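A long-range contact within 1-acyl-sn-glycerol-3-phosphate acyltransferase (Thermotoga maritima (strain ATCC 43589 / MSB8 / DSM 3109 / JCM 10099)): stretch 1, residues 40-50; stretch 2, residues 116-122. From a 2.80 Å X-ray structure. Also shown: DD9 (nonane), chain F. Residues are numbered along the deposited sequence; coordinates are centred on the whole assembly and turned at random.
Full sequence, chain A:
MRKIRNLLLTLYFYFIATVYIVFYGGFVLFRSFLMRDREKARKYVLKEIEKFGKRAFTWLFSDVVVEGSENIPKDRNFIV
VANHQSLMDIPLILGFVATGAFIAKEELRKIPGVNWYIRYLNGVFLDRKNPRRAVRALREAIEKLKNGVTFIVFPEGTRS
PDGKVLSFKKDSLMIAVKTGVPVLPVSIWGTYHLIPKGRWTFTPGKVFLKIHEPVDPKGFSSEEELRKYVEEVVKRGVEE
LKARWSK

Stretch 1, residues 40-50: KARKYVLKEIE
Stretch 2, residues 116-122: WYIRYLN

Two helical segments, at least 68 residues apart in sequence, meet here mainly through side chains, though the Arg42 backbone also touches Tyr120; no hydrogen bond crosses between them, and the fit is one of apolar shape. Residues 40-50 are a stretch of a longer helix, held by regular i to i+4 bonds such as Val45 N to Ala41 O at 3.1 Å and Ile49 N to Val45 O at 3.1 Å. Residues 116-120 end a second helix. Its last turn is tied by Tyr120 N to Trp116 O at 2.9 Å and Leu121 N to Tyr117 O at 3.0 Å; Leu121 is the first residue to leave helical angles (phi/psi -74/9), and Asn122 turns to 57/31. The axes approach to 11.8 Å and cross at -124°, so the chains run closer to antiparallel than parallel. The register follows: Val45 CA lies 8.7 Å from Tyr120 CA, Leu46 CA 8.3 Å from Leu121 CA, and Ile49 CA 8.2 Å from Tyr117 CA. A gap this wide leaves room for aromatic rings, and Tyr120 has the largest area covered by the other stretch.

Lys40 stays out of reach, and Ala41 barely touches, its O 3.9 Å from Tyr120 OH. Arg42 leaves its helix sideways, with chi1 to chi3 all t, and its extended chain brings NH1 to 3.7 Å from Tyr120 CE1, an oblique approach to the ring. Its backbone is nearer still, with CA 3.4 Å from Tyr120 OH. Lys43 points away and Tyr44 sideways, neither making contact.

Val45 is the centre of the design. Its CB points toward the other stretch, and with chi1 t, CG1 sits over the face of Tyr120, 3.5 Å from the ring centroid and 13° off the normal, a CH-pi contact. Tyr120 presents that face with chi1 t (-163°) and chi2 -82°. The same CG1 also meets the edge of Tyr117, 3.9 Å from CE1, so one methyl serves two aromatic rings; CG2 lies 3.4 Å from Tyr120 OH.

Leu46 starts sideways, but its m, t rotamer carries CD2 to 4.0 Å from Leu121 CD2 and to the edge of Tyr120, 4.4 Å from CE1. Lys47 is out of reach. Glu48 points toward the other stretch at CB, yet its m, m chain leads the carboxylate away to hydrogen bonds outside this contact.

One turn after Val45, Ile49 (m, t) repeats the inward direction. Its CG1 and CD1 both pack 3.8 Å from Tyr117 CD1, and Ile49 CD1 also lies 3.9 Å from Leu121 CD2 and 4.5 Å from Tyr120 CD1. Leu121 answers with an m, t rotamer that brings its sideways chain nearer. Tyr117 (chi1 m, chi2 -81°) carries nonane C4 over one ring face and has its OH, hydrogen-bonded elsewhere in the structure, 3.3 Å from nonane C2. Glu50 lies out of reach. The core of the rule is Val45 and Ile49, i and i+4, against two tyrosines and a leucine, with Arg42 and Leu46 flanking; the two stretches together bury 394 Å².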

# COMPACT_ATOMS: atom_id res chain seq x y z
N LYS A 40 0.98 -3.85 23.38
CA LYS A 40 1.74 -4.84 22.66
C LYS A 40 0.88 -5.78 21.82
O LYS A 40 1.37 -6.35 20.85
CB LYS A 40 2.69 -5.60 23.55
CG LYS A 40 2.09 -6.38 24.68
CD LYS A 40 3.21 -7.05 25.46
CE LYS A 40 4.09 -6.05 26.23
NZ LYS A 40 4.49 -6.64 27.55
N ALA A 41 -0.40 -5.94 22.16
CA ALA A 41 -1.31 -6.63 21.26
C ALA A 41 -1.32 -5.93 19.92
O ALA A 41 -1.27 -6.55 18.88
CB ALA A 41 -2.71 -6.73 21.83
N ARG A 42 -1.35 -4.61 19.95
CA ARG A 42 -1.36 -3.84 18.72
C ARG A 42 -0.07 -4.09 17.95
O ARG A 42 -0.12 -4.27 16.73
CB ARG A 42 -1.55 -2.35 18.99
CG ARG A 42 -1.99 -1.62 17.77
CD ARG A 42 -2.01 -0.07 17.82
NE ARG A 42 -2.32 0.48 16.49
CZ ARG A 42 -3.41 0.14 15.74
NH1 ARG A 42 -4.33 -0.78 16.15
NH2 ARG A 42 -3.58 0.66 14.54
N LYS A 43 1.06 -4.12 18.67
CA LYS A 43 2.36 -4.28 18.05
C LYS A 43 2.39 -5.65 17.35
O LYS A 43 2.86 -5.76 16.23
CB LYS A 43 3.51 -4.20 19.06
CG LYS A 43 4.24 -2.90 19.21
CD LYS A 43 5.15 -2.86 20.46
CE LYS A 43 6.33 -3.87 20.46
NZ LYS A 43 7.54 -3.37 19.72
N TYR A 44 1.87 -6.68 18.02
CA TYR A 44 1.87 -8.04 17.51
C TYR A 44 1.09 -8.12 16.23
O TYR A 44 1.62 -8.60 15.25
CB TYR A 44 1.28 -9.00 18.55
CG TYR A 44 0.90 -10.35 18.05
CD1 TYR A 44 1.85 -11.24 17.65
CD2 TYR A 44 -0.43 -10.75 18.01
CE1 TYR A 44 1.51 -12.51 17.22
CE2 TYR A 44 -0.79 -12.02 17.56
CZ TYR A 44 0.19 -12.89 17.14
OH TYR A 44 -0.10 -14.15 16.69
N VAL A 45 -0.14 -7.62 16.22
CA VAL A 45 -0.97 -7.72 15.03
C VAL A 45 -0.32 -6.95 13.89
O VAL A 45 -0.25 -7.46 12.74
CB VAL A 45 -2.40 -7.15 15.20
CG1 VAL A 45 -3.20 -7.30 13.88
CG2 VAL A 45 -3.13 -7.85 16.31
N LEU A 46 0.13 -5.74 14.21
CA LEU A 46 0.78 -4.91 13.21
C LEU A 46 2.01 -5.56 12.60
O LEU A 46 2.25 -5.45 11.42
CB LEU A 46 1.11 -3.49 13.74
CG LEU A 46 -0.10 -2.54 13.79
CD1 LEU A 46 0.33 -1.19 14.23
CD2 LEU A 46 -0.89 -2.41 12.47
N LYS A 47 2.78 -6.27 13.41
CA LYS A 47 4.02 -6.85 12.96
C LYS A 47 3.67 -8.00 12.05
O LYS A 47 4.29 -8.14 11.02
CB LYS A 47 4.87 -7.30 14.16
CG LYS A 47 6.30 -7.67 13.87
CD LYS A 47 7.11 -6.46 13.38
CE LYS A 47 8.16 -6.88 12.37
NZ LYS A 47 9.03 -8.00 12.93
N GLU A 48 2.64 -8.77 12.40
CA GLU A 48 2.20 -9.91 11.57
C GLU A 48 1.74 -9.54 10.16
O GLU A 48 1.90 -10.35 9.25
CB GLU A 48 1.07 -10.70 12.26
CG GLU A 48 1.48 -11.58 13.43
CD GLU A 48 2.62 -12.47 13.06
OE1 GLU A 48 2.53 -13.18 11.99
OE2 GLU A 48 3.65 -12.39 13.80
N ILE A 49 1.11 -8.37 10.06
CA ILE A 49 0.67 -7.76 8.82
C ILE A 49 1.86 -7.40 7.99
O ILE A 49 1.90 -7.69 6.81
CB ILE A 49 -0.16 -6.45 9.09
CG1 ILE A 49 -1.51 -6.85 9.72
CG2 ILE A 49 -0.37 -5.57 7.83
CD1 ILE A 49 -2.26 -5.69 10.34
N GLU A 50 2.81 -6.70 8.59
CA GLU A 50 4.04 -6.34 7.93
C GLU A 50 4.70 -7.66 7.39
O GLU A 50 5.10 -7.74 6.23
CB GLU A 50 4.90 -5.55 8.89
CG GLU A 50 6.35 -5.38 8.47
CD GLU A 50 7.20 -4.58 9.43
OE1 GLU A 50 7.00 -4.73 10.64
OE2 GLU A 50 8.09 -3.82 9.01
N TRP A 116 -11.36 -8.34 7.82
CA TRP A 116 -10.89 -8.21 9.20
C TRP A 116 -9.64 -7.40 9.20
O TRP A 116 -9.44 -6.55 10.04
CB TRP A 116 -10.53 -9.53 9.90
CG TRP A 116 -11.45 -10.63 9.77
CD1 TRP A 116 -12.78 -10.56 9.70
CD2 TRP A 116 -11.10 -12.01 9.71
NE1 TRP A 116 -13.30 -11.81 9.59
CE2 TRP A 116 -12.29 -12.73 9.61
CE3 TRP A 116 -9.87 -12.71 9.74
CZ2 TRP A 116 -12.33 -14.15 9.52
CZ3 TRP A 116 -9.90 -14.14 9.66
CH2 TRP A 116 -11.14 -14.83 9.56
N TYR A 117 -8.74 -7.67 8.27
CA TYR A 117 -7.51 -6.92 8.28
C TYR A 117 -7.65 -5.49 7.75
O TYR A 117 -7.02 -4.57 8.30
CB TYR A 117 -6.38 -7.77 7.71
CG TYR A 117 -5.88 -8.74 8.77
CD1 TYR A 117 -4.98 -8.32 9.74
CD2 TYR A 117 -6.33 -10.01 8.81
CE1 TYR A 117 -4.53 -9.16 10.71
CE2 TYR A 117 -5.86 -10.88 9.75
CZ TYR A 117 -4.99 -10.46 10.71
OH TYR A 117 -4.52 -11.37 11.65
N ILE A 118 -8.53 -5.27 6.77
CA ILE A 118 -8.82 -3.89 6.34
C ILE A 118 -9.36 -3.06 7.47
O ILE A 118 -8.98 -1.92 7.63
CB ILE A 118 -9.83 -3.81 5.18
CG1 ILE A 118 -9.24 -4.46 3.91
CG2 ILE A 118 -10.21 -2.36 4.91
CD1 ILE A 118 -10.11 -4.47 2.68
N ARG A 119 -10.31 -3.64 8.21
CA ARG A 119 -10.85 -3.01 9.40
C ARG A 119 -9.78 -2.79 10.44
O ARG A 119 -9.69 -1.70 10.96
CB ARG A 119 -11.97 -3.84 9.99
CG ARG A 119 -13.30 -3.65 9.28
CD ARG A 119 -14.52 -4.00 10.19
NE ARG A 119 -14.72 -5.46 10.24
CZ ARG A 119 -15.17 -6.21 9.22
NH1 ARG A 119 -15.55 -5.65 8.04
NH2 ARG A 119 -15.25 -7.53 9.37
N TYR A 120 -8.93 -3.79 10.73
CA TYR A 120 -7.91 -3.61 11.77
C TYR A 120 -7.00 -2.43 11.44
O TYR A 120 -6.67 -1.65 12.32
CB TYR A 120 -7.06 -4.85 11.99
CG TYR A 120 -6.29 -4.82 13.31
CD1 TYR A 120 -5.12 -4.15 13.42
CD2 TYR A 120 -6.76 -5.52 14.43
CE1 TYR A 120 -4.40 -4.11 14.61
CE2 TYR A 120 -6.06 -5.51 15.62
CZ TYR A 120 -4.88 -4.79 15.72
OH TYR A 120 -4.13 -4.70 16.90
N LEU A 121 -6.63 -2.29 10.16
CA LEU A 121 -5.80 -1.17 9.71
C LEU A 121 -6.52 0.17 9.65
O LEU A 121 -5.96 1.14 9.13
CB LEU A 121 -5.19 -1.48 8.34
CG LEU A 121 -4.15 -2.61 8.38
CD1 LEU A 121 -3.98 -3.24 7.00
CD2 LEU A 121 -2.81 -2.11 8.96
N ASN A 122 -7.75 0.20 10.18
CA ASN A 122 -8.64 1.35 10.13
C ASN A 122 -8.93 1.86 8.74
O ASN A 122 -9.17 3.03 8.57
CB ASN A 122 -8.07 2.47 11.00
CG ASN A 122 -8.73 2.55 12.32
OD1 ASN A 122 -9.44 3.51 12.62
ND2 ASN A 122 -8.51 1.53 13.13
C1 DD9 F . -1.23 -12.80 9.65
C2 DD9 F . -2.22 -11.72 9.27
C3 DD9 F . -2.03 -11.37 7.81
C4 DD9 F . -3.07 -10.35 7.38
C5 DD9 F . -2.67 -9.72 6.05
C6 DD9 F . -3.61 -8.56 5.76
C7 DD9 F . -3.68 -8.09 4.31
C8 DD9 F . -4.59 -6.84 4.27
C9 DD9 F . -5.18 -6.61 2.88